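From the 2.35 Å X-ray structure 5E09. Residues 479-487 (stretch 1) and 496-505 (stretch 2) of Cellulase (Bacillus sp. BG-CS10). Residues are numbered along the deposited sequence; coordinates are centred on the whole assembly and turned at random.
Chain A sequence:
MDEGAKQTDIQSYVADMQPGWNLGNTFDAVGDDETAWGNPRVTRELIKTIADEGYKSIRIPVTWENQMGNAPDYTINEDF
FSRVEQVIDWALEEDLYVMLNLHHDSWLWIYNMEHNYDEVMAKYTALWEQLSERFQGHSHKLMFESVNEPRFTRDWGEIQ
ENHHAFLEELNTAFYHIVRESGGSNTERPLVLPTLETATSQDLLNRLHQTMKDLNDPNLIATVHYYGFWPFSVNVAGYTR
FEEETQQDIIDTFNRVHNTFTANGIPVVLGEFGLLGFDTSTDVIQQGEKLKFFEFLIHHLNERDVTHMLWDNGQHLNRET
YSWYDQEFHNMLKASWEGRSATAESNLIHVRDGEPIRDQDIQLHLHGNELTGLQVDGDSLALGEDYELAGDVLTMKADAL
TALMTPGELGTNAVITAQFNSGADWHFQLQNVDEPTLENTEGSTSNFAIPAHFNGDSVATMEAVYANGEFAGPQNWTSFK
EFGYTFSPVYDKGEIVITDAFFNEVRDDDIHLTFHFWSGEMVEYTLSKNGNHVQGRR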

# COMPACT_ATOMS: atom_id res chain seq x y z
N PHE A 479 -7.28 -3.44 21.05
CA PHE A 479 -6.42 -2.55 20.28
C PHE A 479 -7.18 -1.86 19.15
O PHE A 479 -7.59 -2.51 18.19
N LYS A 480 -7.34 -0.55 19.27
CA LYS A 480 -8.12 0.21 18.29
C LYS A 480 -7.30 0.60 17.07
O LYS A 480 -6.08 0.75 17.14
N GLU A 481 -7.99 0.76 15.94
CA GLU A 481 -7.36 1.02 14.66
C GLU A 481 -6.77 2.42 14.58
O GLU A 481 -7.47 3.42 14.82
N PHE A 482 -5.49 2.49 14.23
CA PHE A 482 -4.77 3.76 14.11
C PHE A 482 -5.41 4.69 13.07
O PHE A 482 -5.74 4.27 11.96
N GLY A 483 -5.58 5.96 13.44
CA GLY A 483 -6.13 6.94 12.53
C GLY A 483 -7.62 6.98 12.24
O GLY A 483 -8.11 7.92 11.61
N TYR A 484 -8.33 5.96 12.70
CA TYR A 484 -9.75 5.82 12.41
C TYR A 484 -10.35 6.20 13.76
O TYR A 484 -11.30 6.98 13.84
N THR A 485 -9.79 5.65 14.83
CA THR A 485 -10.33 5.85 16.17
C THR A 485 -9.56 6.91 16.97
O THR A 485 -10.11 7.51 17.89
N PHE A 486 -8.30 7.12 16.63
CA PHE A 486 -7.46 8.06 17.36
C PHE A 486 -6.33 8.54 16.47
O PHE A 486 -6.02 7.90 15.47
N SER A 487 -5.70 9.65 16.82
CA SER A 487 -4.63 10.18 15.99
C SER A 487 -3.63 11.02 16.78
O SER A 487 -3.99 12.05 17.35
N VAL A 496 -5.84 13.11 19.26
CA VAL A 496 -7.25 13.26 18.94
C VAL A 496 -7.99 11.94 19.14
O VAL A 496 -7.51 10.89 18.73
N ILE A 497 -9.15 11.99 19.79
CA ILE A 497 -10.05 10.84 19.82
C ILE A 497 -11.27 11.17 18.96
O ILE A 497 -11.98 12.14 19.22
N THR A 498 -11.49 10.37 17.92
CA THR A 498 -12.44 10.71 16.86
C THR A 498 -13.91 10.50 17.20
O THR A 498 -14.25 9.79 18.15
N ASP A 499 -14.78 11.13 16.41
CA ASP A 499 -16.22 10.97 16.55
C ASP A 499 -16.60 9.52 16.27
O ASP A 499 -17.52 8.98 16.87
N ALA A 500 -15.86 8.88 15.36
CA ALA A 500 -16.10 7.48 15.03
C ALA A 500 -15.88 6.56 16.24
O ALA A 500 -16.62 5.60 16.43
N PHE A 501 -14.88 6.86 17.06
CA PHE A 501 -14.66 6.07 18.26
C PHE A 501 -15.83 6.25 19.24
O PHE A 501 -16.37 5.28 19.76
N PHE A 502 -16.21 7.50 19.47
CA PHE A 502 -17.24 7.78 20.47
C PHE A 502 -18.63 7.32 20.05
O PHE A 502 -19.44 6.97 20.91
N ASN A 503 -18.91 7.31 18.75
CA ASN A 503 -20.20 6.83 18.25
C ASN A 503 -20.46 5.36 18.58
O ASN A 503 -21.58 4.88 18.43
N GLU A 504 -19.42 4.64 19.00
CA GLU A 504 -19.58 3.22 19.27
C GLU A 504 -19.14 2.84 20.68
O GLU A 504 -18.68 1.73 20.91
N VAL A 505 -19.29 3.77 21.62
CA VAL A 505 -19.07 3.44 23.02
C VAL A 505 -20.26 3.87 23.88
O VAL A 505 -20.85 4.94 23.66

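The two stretches meet as a short antiparallel pairing that runs into a capped helix, burying 450 Å² in total. S487 and V496 form the hydrogen-bonded pair: S487 N donates to V496 O at 2.9 Å, and V496 N donates to S487 O at 2.9 Å. One residue further on, F486 and I497 form a non-hydrogen-bonded pair. Here F486 CA lies 3.1 Å from V496 O, a CA-H...O contact. T498 N then donates to T485 O at 3.2 Å, nearly in line, adding one backbone bond just beyond the paired strands.

T498 is the main polar side chain of the contact. It points toward stretch 1 with chi1 p. Its OG1 donates to Y484 O at 2.7 Å. The same OG1 accepts from F501 N at 3.3 Å and so caps the helix. One hydroxyl thus ties the loop of stretch 1 to the helix start. T485, also p, uses its hydroxyl within its own stretch: OG1 donates to E481 O at 2.8 Å, which helps hold the turn.

Side chains meet on both faces of the paired strands and along the helix. S487 and V496, both t, share one face, with S487 CB 4.4 Å from V496 CB. F486 (p) and I497 (m, m) share the other. F486 CB makes an apolar contact with I497 CD1 at 4.0 Å, while the end of the phenylalanine side chain leads away.

On the helix, A500 and F501 both point toward stretch 1. A500 CB lies over one face of the Y484 ring, 3.8 Å from Y484 CE1, in an apolar CH-pi contact. Y484 is t; its CA-to-CB bond runs sideways, but its ring reaches the helix. F501, also t, is buried. Its CB lies 4.1 Å from T485 CB, and its CE1 lies 4.2 Å from K480 CG. K480 (m, m) points toward the helix, and its NZ is hydrogen-bonded elsewhere in the structure.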

# COMPACT_ATOMS: atom_id res chain seq x y z
CB PHE A 479 -5.23 -3.32 19.71
CG PHE A 479 -4.27 -3.79 20.75
CD1 PHE A 479 -3.23 -2.98 21.17
CD2 PHE A 479 -4.42 -5.04 21.34
CE1 PHE A 479 -2.35 -3.40 22.15
CE2 PHE A 479 -3.54 -5.47 22.32
CZ PHE A 479 -2.50 -4.65 22.73
CB LYS A 480 -8.71 1.46 18.95
CG LYS A 480 -9.59 1.15 20.17
CD LYS A 480 -10.81 0.31 19.79
CE LYS A 480 -10.72 -1.09 20.35
NZ LYS A 480 -11.89 -1.93 19.97
CB GLU A 481 -8.38 0.82 13.53
CG GLU A 481 -7.90 1.27 12.15
CD GLU A 481 -8.92 0.96 11.05
OE1 GLU A 481 -10.06 0.57 11.39
OE2 GLU A 481 -8.57 1.09 9.86
CB PHE A 482 -3.32 3.48 13.73
CG PHE A 482 -2.36 4.58 14.08
CD1 PHE A 482 -2.30 5.74 13.31
CD2 PHE A 482 -1.50 4.44 15.15
CE1 PHE A 482 -1.39 6.76 13.63
CE2 PHE A 482 -0.59 5.45 15.48
CZ PHE A 482 -0.54 6.60 14.71
CB TYR A 484 -10.22 4.43 11.98
CG TYR A 484 -11.72 4.25 11.92
CD1 TYR A 484 -12.50 5.04 11.08
CD2 TYR A 484 -12.35 3.28 12.68
CE1 TYR A 484 -13.88 4.87 11.02
CE2 TYR A 484 -13.73 3.11 12.63
CZ TYR A 484 -14.48 3.91 11.80
OH TYR A 484 -15.85 3.74 11.74
CB THR A 485 -10.32 4.54 16.96
OG1 THR A 485 -8.97 4.04 17.04
CG2 THR A 485 -11.20 3.50 16.28
CB PHE A 486 -6.89 7.43 18.63
CG PHE A 486 -5.80 6.42 18.37
CD1 PHE A 486 -6.11 5.10 18.07
CD2 PHE A 486 -4.46 6.79 18.42
CE1 PHE A 486 -5.11 4.17 17.83
CE2 PHE A 486 -3.46 5.87 18.18
CZ PHE A 486 -3.78 4.56 17.88
CB SER A 487 -5.23 11.00 14.85
OG SER A 487 -4.27 11.20 13.82
CB VAL A 496 -7.46 13.74 17.49
CG1 VAL A 496 -8.94 13.76 17.13
CG2 VAL A 496 -6.83 15.11 17.29
CB ILE A 497 -10.49 10.49 21.25
CG1 ILE A 497 -9.27 10.40 22.18
CG2 ILE A 497 -11.24 9.17 21.26
CD1 ILE A 497 -8.36 9.21 21.87
CB THR A 498 -12.14 9.91 15.58
OG1 THR A 498 -12.33 8.51 15.84
CG2 THR A 498 -10.72 10.15 15.12
CB ASP A 499 -16.96 11.92 15.60
CG ASP A 499 -18.34 12.35 16.13
OD1 ASP A 499 -18.55 12.33 17.36
OD2 ASP A 499 -19.21 12.70 15.30
CB ALA A 500 -15.22 7.05 13.86
CB PHE A 501 -13.35 6.45 18.95
CG PHE A 501 -13.15 5.78 20.30
CD1 PHE A 501 -12.65 4.49 20.38
CD2 PHE A 501 -13.45 6.46 21.47
CE1 PHE A 501 -12.46 3.88 21.61
CE2 PHE A 501 -13.26 5.85 22.71
CZ PHE A 501 -12.76 4.56 22.77
CB PHE A 502 -17.25 9.27 20.81
CG PHE A 502 -16.08 9.71 21.63
CD1 PHE A 502 -15.85 9.16 22.88
CD2 PHE A 502 -15.22 10.69 21.16
CE1 PHE A 502 -14.77 9.56 23.64
CE2 PHE A 502 -14.14 11.10 21.92
CZ PHE A 502 -13.92 10.54 23.16
CB ASN A 503 -20.31 7.03 16.73
CG ASN A 503 -20.41 8.49 16.32
OD1 ASN A 503 -20.78 9.35 17.12
ND2 ASN A 503 -20.06 8.77 15.07
CB GLU A 504 -18.82 2.39 18.23
CG GLU A 504 -19.34 2.62 16.80
CD GLU A 504 -18.68 1.72 15.76
OE1 GLU A 504 -18.54 0.50 16.02
OE2 GLU A 504 -18.30 2.24 14.69
CB VAL A 505 -17.76 4.09 23.58
CG1 VAL A 505 -16.54 3.54 22.86
CG2 VAL A 505 -17.80 5.59 23.46